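Local coordinates for protein alpha-11 giardin (Giardia intestinalis, PDB 2II2) that is an annexin that binds calcium and probably acidic phospholipids, and may take part in attachment of the parasite and in organising its cytoskeleton, at residues Lys20-Leu25 and Gly63-Val68; Arg287-Glu292 and Asn297-Cys302. All coordinates share one frame; numbering follows the deposited sequence. Where two conformers were deposited one is given.

Interaction 1. Residues Lys20-Leu25 and Gly63-Val68; sequences KNEEEL and GPYEDV
Y65 reaches from the first turn of helix 64-73 to the start of helix 22-29 and lays its ring along E22. With CG anti to the backbone N, a chi1 of 176° carries the ring away from its own helix and toward E22, and its hydroxyl ends among backbone atoms of the other. E22 runs the opposite way: its extended chain slides past the ring, CG 3.5 Å from Y65 CE2, and the carboxylate lies over one ring face, nearly parallel to it at 13°. E22 CD stands 3.6 Å above that face, displaced toward the rim. At the far end Y65 OH gives a weak hydrogen bond of 2.7 Å to E22 O, while L25 flanks the same hydroxyl, its CB 3.4 Å from Y65 OH. N21 is the N-cap of helix 22-29: its OD1 accepts from E24 N at 2.9 Å, the donor standing above the amide plane. Helix 298-306 packs A301 on Y65, and helix 9-18 covers L25. E66 within 63-68, and I60, whose side chain touches Y65, bind calcium in another structure of this protein; no calcium is bound here. A carboxylate over a ring face would probably gain little from the ring's electrons; E22 OE1 instead finds its polar partner in N297 ND2, which probably steadies the stacked pose.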
loop_
_atom_site.group_PDB
_atom_site.type_symbol
_atom_site.label_atom_id
_atom_site.label_comp_id
_atom_site.label_asym_id
_atom_site.label_seq_id
_atom_site.Cartn_x
_atom_site.Cartn_y
_atom_site.Cartn_z
ATOM N N LYS A 20 -19.514 -7.613 -19.051
ATOM C CA LYS A 20 -19.272 -6.667 -17.975
ATOM C C LYS A 20 -19.835 -7.206 -16.659
ATOM O O LYS A 20 -20.337 -6.442 -15.825
ATOM C CB LYS A 20 -19.811 -5.278 -18.310
ATOM C CG LYS A 20 -19.396 -4.777 -19.675
ATOM C CD LYS A 20 -19.845 -3.349 -19.905
ATOM C CE LYS A 20 -19.615 -2.917 -21.342
ATOM N NZ LYS A 20 -18.183 -2.991 -21.767
ATOM N N ASN A 21 -19.701 -8.510 -16.450
ATOM C CA ASN A 21 -20.270 -9.133 -15.267
ATOM C C ASN A 21 -19.294 -9.070 -14.114
ATOM O O ASN A 21 -18.521 -10.002 -13.887
ATOM C CB ASN A 21 -20.691 -10.572 -15.569
ATOM C CG ASN A 21 -21.622 -11.135 -14.517
ATOM O OD1 ASN A 21 -21.477 -10.848 -13.332
ATOM N ND2 ASN A 21 -22.587 -11.942 -14.944
ATOM N N GLU A 22 -19.363 -7.950 -13.393
ATOM C CA GLU A 22 -18.422 -7.684 -12.308
ATOM C C GLU A 22 -18.580 -8.679 -11.165
ATOM O O GLU A 22 -17.597 -9.012 -10.491
ATOM C CB GLU A 22 -18.613 -6.259 -11.808
ATOM C CG GLU A 22 -18.207 -5.225 -12.816
ATOM C CD GLU A 22 -18.280 -3.800 -12.291
ATOM O OE1 GLU A 22 -18.763 -3.577 -11.162
ATOM O OE2 GLU A 22 -17.860 -2.897 -13.027
ATOM N N GLU A 23 -19.815 -9.107 -10.915
ATOM C CA GLU A 23 -20.081 -10.083 -9.865
ATOM C C GLU A 23 -19.366 -11.400 -10.170
ATOM O O GLU A 23 -18.642 -11.940 -9.333
ATOM C CB GLU A 23 -21.591 -10.312 -9.712
ATOM C CG GLU A 23 -22.360 -9.123 -9.157
ATOM C CD GLU A 23 -23.873 -9.330 -9.125
ATOM O OE1 GLU A 23 -24.394 -10.153 -9.905
ATOM O OE2 GLU A 23 -24.548 -8.658 -8.312
ATOM N N GLU A 24 -19.554 -11.908 -11.388
ATOM C CA GLU A 24 -18.928 -13.154 -11.769
ATOM C C GLU A 24 -17.410 -13.027 -11.913
ATOM O O GLU A 24 -16.687 -14.013 -11.735
ATOM C CB GLU A 24 -19.560 -13.720 -13.035
ATOM C CG GLU A 24 -19.368 -15.203 -13.054
ATOM C CD GLU A 24 -20.130 -15.913 -14.139
ATOM O OE1 GLU A 24 -21.069 -15.324 -14.750
ATOM O OE2 GLU A 24 -19.761 -17.078 -14.379
ATOM N N LEU A 25 -16.915 -11.835 -12.248
ATOM C CA LEU A 25 -15.476 -11.662 -12.319
ATOM C C LEU A 25 -14.835 -11.877 -10.955
ATOM O O LEU A 25 -13.727 -12.426 -10.858
ATOM C CB LEU A 25 -15.114 -10.312 -12.923
ATOM C CG LEU A 25 -13.624 -10.019 -13.087
ATOM C CD1 LEU A 25 -12.966 -11.040 -14.016
ATOM C CD2 LEU A 25 -13.386 -8.611 -13.576
ATOM N N GLY A 63 -12.623 3.012 -12.356
ATOM C CA GLY A 63 -12.973 3.290 -10.971
ATOM C C GLY A 63 -12.283 2.321 -10.052
ATOM O O GLY A 63 -11.412 1.565 -10.483
ATOM N N PRO A 64 -12.645 2.324 -8.767
ATOM C CA PRO A 64 -11.966 1.468 -7.797
ATOM C C PRO A 64 -12.153 -0.036 -8.004
ATOM O O PRO A 64 -11.247 -0.805 -7.675
ATOM C CB PRO A 64 -12.504 1.958 -6.434
ATOM C CG PRO A 64 -13.786 2.614 -6.745
ATOM C CD PRO A 64 -13.636 3.209 -8.133
ATOM N N TYR A 65 -13.315 -0.463 -8.501
ATOM C CA TYR A 65 -13.481 -1.869 -8.837
ATOM C C TYR A 65 -12.481 -2.273 -9.950
ATOM O O TYR A 65 -11.769 -3.259 -9.835
ATOM C CB TYR A 65 -14.941 -2.187 -9.217
ATOM C CG TYR A 65 -15.105 -3.624 -9.664
ATOM C CD1 TYR A 65 -15.404 -4.651 -8.760
ATOM C CD2 TYR A 65 -14.877 -3.970 -10.983
ATOM C CE1 TYR A 65 -15.502 -5.957 -9.169
ATOM C CE2 TYR A 65 -14.982 -5.278 -11.409
ATOM C CZ TYR A 65 -15.291 -6.279 -10.503
ATOM O OH TYR A 65 -15.383 -7.580 -10.912
ATOM N N GLU A 66 -12.406 -1.464 -11.016
ATOM C CA GLU A 66 -11.420 -1.753 -12.056
ATOM C C GLU A 66 -10.000 -1.753 -11.464
ATOM O O GLU A 66 -9.200 -2.620 -11.790
ATOM C CB GLU A 66 -11.464 -0.693 -13.167
ATOM C CG GLU A 66 -10.661 -1.087 -14.420
ATOM C CD GLU A 66 -10.182 0.096 -15.240
ATOM O OE1 GLU A 66 -9.239 0.805 -14.775
ATOM O OE2 GLU A 66 -10.743 0.317 -16.333
ATOM N N ASP A 67 -9.693 -0.773 -10.613
ATOM C CA ASP A 67 -8.360 -0.637 -10.039
ATOM C C ASP A 67 -7.957 -1.888 -9.270
ATOM O O ASP A 67 -6.859 -2.375 -9.424
ATOM C CB ASP A 67 -8.283 0.521 -9.040
ATOM C CG ASP A 67 -8.267 1.884 -9.675
ATOM O OD1 ASP A 67 -8.075 1.997 -10.902
ATOM O OD2 ASP A 67 -8.455 2.858 -8.909
ATOM N N VAL A 68 -8.838 -2.369 -8.386
ATOM C CA VAL A 68 -8.467 -3.513 -7.555
ATOM C C VAL A 68 -8.254 -4.754 -8.416
ATOM O O VAL A 68 -7.353 -5.565 -8.175
ATOM C CB VAL A 68 -9.465 -3.748 -6.384
ATOM C CG1 VAL A 68 -10.778 -4.350 -6.851
ATOM C CG2 VAL A 68 -8.806 -4.650 -5.347
#

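Interaction 2. Residues Arg287-Glu292 and Asn297-Cys302; sequences RFQSKE and NFRDAC
The backbone leaves helical geometry at F288, just after helix 280-287, and runs on as an irregular loop past the first turn of helix 298-306, with the CA atoms of F288 and R299 5.5 Å apart. Across that gap F298 turns the edge of its ring to the face of F288 in a T-shaped stack, centroids 5.2 Å apart and planes at 72°. F298 CE2 sits over the centre of the F288 ring, and R287 CG covers the opposite face, which leaves the F288 ring sandwiched. R299 works on the polar side. Its chain turns about the CG-CD bond, folding the guanidinium back to the loop, where NH1 donates to F288 O at 2.9 Å; the bond is fairly straight, 159°, and lies in both the carbonyl and the guanidinium planes. These two helices belong to the all-helical annexin fold, and the loop joining them packs F288 against Y253 and A256 of helix 249-263 and F240 of helix 232-244. The same carbonyl lies within hydrogen-bonding distance of a water that accepts from R299 N, in the helix's first turn. A second water accepts weakly from R299 NH1 and lies within hydrogen-bonding distance of S290 O. In the modelled conformer of Q289, one of two, NE2 lies over one face of the guanidinium, 3.5 Å from R299 NH1, with amide and guanidinium planes 55° apart; that contact is doubtful. Farther along, S290 OG accepts from E292 N in an ST turn, and E292 OE1 pairs with K295 NZ.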
loop_
_atom_site.group_PDB
_atom_site.type_symbol
_atom_site.label_atom_id
_atom_site.label_comp_id
_atom_site.label_asym_id
_atom_site.label_seq_id
_atom_site.Cartn_x
_atom_site.Cartn_y
_atom_site.Cartn_z
ATOM N N ARG A 287 -18.310 -0.492 5.679
ATOM C CA ARG A 287 -17.790 0.749 5.114
ATOM C C ARG A 287 -18.106 0.921 3.653
ATOM O O ARG A 287 -18.435 2.033 3.207
ATOM C CB ARG A 287 -16.258 0.846 5.326
ATOM C CG ARG A 287 -15.566 2.007 4.572
ATOM C CD ARG A 287 -16.073 3.315 5.099
ATOM N NE ARG A 287 -15.553 4.545 4.456
ATOM C CZ ARG A 287 -16.127 5.164 3.418
ATOM N NH1 ARG A 287 -17.204 4.645 2.831
ATOM N NH2 ARG A 287 -15.638 6.313 2.951
ATOM N N PHE A 288 -17.946 -0.148 2.883
ATOM C CA PHE A 288 -17.948 -0.036 1.408
ATOM C C PHE A 288 -19.329 -0.399 0.864
ATOM O O PHE A 288 -19.554 -1.498 0.308
ATOM C CB PHE A 288 -16.803 -0.854 0.803
ATOM C CG PHE A 288 -15.447 -0.409 1.274
ATOM C CD1 PHE A 288 -14.776 -1.130 2.249
ATOM C CD2 PHE A 288 -14.870 0.767 0.797
ATOM C CE1 PHE A 288 -13.531 -0.712 2.717
ATOM C CE2 PHE A 288 -13.627 1.185 1.266
ATOM C CZ PHE A 288 -12.966 0.431 2.229
ATOM N N GLN A 289 -20.267 0.520 1.062
ATOM C CA GLN A 289 -21.670 0.310 0.691
ATOM C C GLN A 289 -22.193 1.279 -0.373
ATOM O O GLN A 289 -23.402 1.545 -0.457
ATOM C CB GLN A 289 -22.557 0.445 1.928
ATOM C CG GLN A 289 -22.392 -0.657 2.933
ATOM C CD GLN A 289 -23.423 -1.726 2.777
ATOM O OE1 GLN A 289 -24.616 -1.488 2.975
ATOM N NE2 GLN A 289 -22.979 -2.921 2.426
ATOM N N SER A 290 -21.314 1.804 -1.202
ATOM C CA SER A 290 -21.746 2.764 -2.227
ATOM C C SER A 290 -22.622 2.175 -3.319
ATOM O O SER A 290 -22.402 1.026 -3.731
ATOM C CB SER A 290 -20.523 3.411 -2.864
ATOM O OG SER A 290 -20.921 4.278 -3.914
ATOM N N LYS A 291 -23.583 2.967 -3.805
ATOM C CA LYS A 291 -24.427 2.564 -4.935
ATOM C C LYS A 291 -23.873 3.048 -6.280
ATOM O O LYS A 291 -24.465 2.769 -7.331
ATOM C CB LYS A 291 -25.854 3.106 -4.761
ATOM C CG LYS A 291 -25.992 4.619 -4.992
ATOM C CD LYS A 291 -27.368 5.147 -4.618
ATOM C CE LYS A 291 -27.608 6.533 -5.200
ATOM N NZ LYS A 291 -28.852 7.160 -4.660
ATOM N N GLU A 292 -22.780 3.803 -6.252
ATOM C CA GLU A 292 -22.180 4.300 -7.481
ATOM C C GLU A 292 -21.705 3.100 -8.281
ATOM O O GLU A 292 -21.105 2.159 -7.724
ATOM C CB GLU A 292 -21.021 5.248 -7.184
ATOM C CG GLU A 292 -21.409 6.588 -6.566
ATOM C CD GLU A 292 -20.194 7.432 -6.245
ATOM O OE1 GLU A 292 -19.243 7.436 -7.059
ATOM O OE2 GLU A 292 -20.180 8.104 -5.182
ATOM N N ASN A 297 -19.542 -3.049 -6.661
ATOM C CA ASN A 297 -18.973 -4.382 -6.489
ATOM C C ASN A 297 -17.608 -4.422 -5.829
ATOM O O ASN A 297 -17.009 -5.495 -5.688
ATOM C CB ASN A 297 -18.959 -5.138 -7.819
ATOM C CG ASN A 297 -20.366 -5.390 -8.314
ATOM O OD1 ASN A 297 -21.153 -6.045 -7.633
ATOM N ND2 ASN A 297 -20.687 -4.888 -9.482
ATOM N N PHE A 298 -17.100 -3.258 -5.420
ATOM C CA PHE A 298 -15.788 -3.190 -4.785
ATOM C C PHE A 298 -15.741 -4.005 -3.501
ATOM O O PHE A 298 -14.767 -4.728 -3.266
ATOM C CB PHE A 298 -15.362 -1.739 -4.482
ATOM C CG PHE A 298 -14.076 -1.697 -3.712
ATOM C CD1 PHE A 298 -12.864 -2.041 -4.336
ATOM C CD2 PHE A 298 -14.066 -1.460 -2.350
ATOM C CE1 PHE A 298 -11.693 -2.090 -3.630
ATOM C CE2 PHE A 298 -12.874 -1.515 -1.623
ATOM C CZ PHE A 298 -11.701 -1.848 -2.272
ATOM N N ARG A 299 -16.764 -3.875 -2.646
ATOM C CA ARG A 299 -16.764 -4.608 -1.372
ATOM C C ARG A 299 -16.529 -6.105 -1.572
ATOM O O ARG A 299 -15.716 -6.722 -0.870
ATOM C CB ARG A 299 -18.081 -4.341 -0.638
ATOM C CG ARG A 299 -18.334 -5.118 0.645
ATOM C CD ARG A 299 -19.750 -4.821 1.155
ATOM N NE ARG A 299 -20.771 -5.459 0.330
ATOM C CZ ARG A 299 -21.541 -4.828 -0.548
ATOM N NH1 ARG A 299 -21.447 -3.509 -0.717
ATOM N NH2 ARG A 299 -22.442 -5.507 -1.257
ATOM N N ASP A 300 -17.257 -6.692 -2.511
ATOM C CA ASP A 300 -17.122 -8.108 -2.763
ATOM C C ASP A 300 -15.763 -8.485 -3.342
ATOM O O ASP A 300 -15.185 -9.508 -2.965
ATOM C CB ASP A 300 -18.252 -8.583 -3.670
ATOM C CG ASP A 300 -19.591 -8.626 -2.947
ATOM O OD1 ASP A 300 -19.624 -8.858 -1.718
ATOM O OD2 ASP A 300 -20.623 -8.409 -3.607
ATOM N N ALA A 301 -15.234 -7.640 -4.216
ATOM C CA ALA A 301 -13.884 -7.861 -4.715
ATOM C C ALA A 301 -12.868 -7.819 -3.580
ATOM O O ALA A 301 -11.947 -8.638 -3.540
ATOM C CB ALA A 301 -13.532 -6.827 -5.769
ATOM N N CYS A 302 -13.019 -6.831 -2.708
ATOM C CA CYS A 302 -12.112 -6.625 -1.590
ATOM C C CYS A 302 -12.139 -7.834 -0.652
ATOM O O CYS A 302 -11.093 -8.363 -0.279
ATOM C CB CYS A 302 -12.518 -5.342 -0.869
ATOM S SG CYS A 302 -11.423 -4.873 0.489
HETATM O O HOH W 1 -18.470 -1.584 -2.480
HETATM O O HOH W 2 -21.687 -1.417 -2.468
#

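The two contacts sit on the same side of the chain's centre, about 10 Å apart between centres, and share N297 as a go-between, its carbonyl O packing on Y65 CD1. N297 and helix 298-306 behind it serve both: A301 packs on V68 of interaction 1, and F298 and R299 form interaction 2. Residues 20-25 and 63-68 join helices distant in sequence in a buried contact built on one ring, one carboxylate and a weak hydroxyl bond. Residues 287-292 and 297-302 close a short loop, partly buried: an aromatic pair faces inward, while arginine, glutamine and bridging waters deal with the more exposed side.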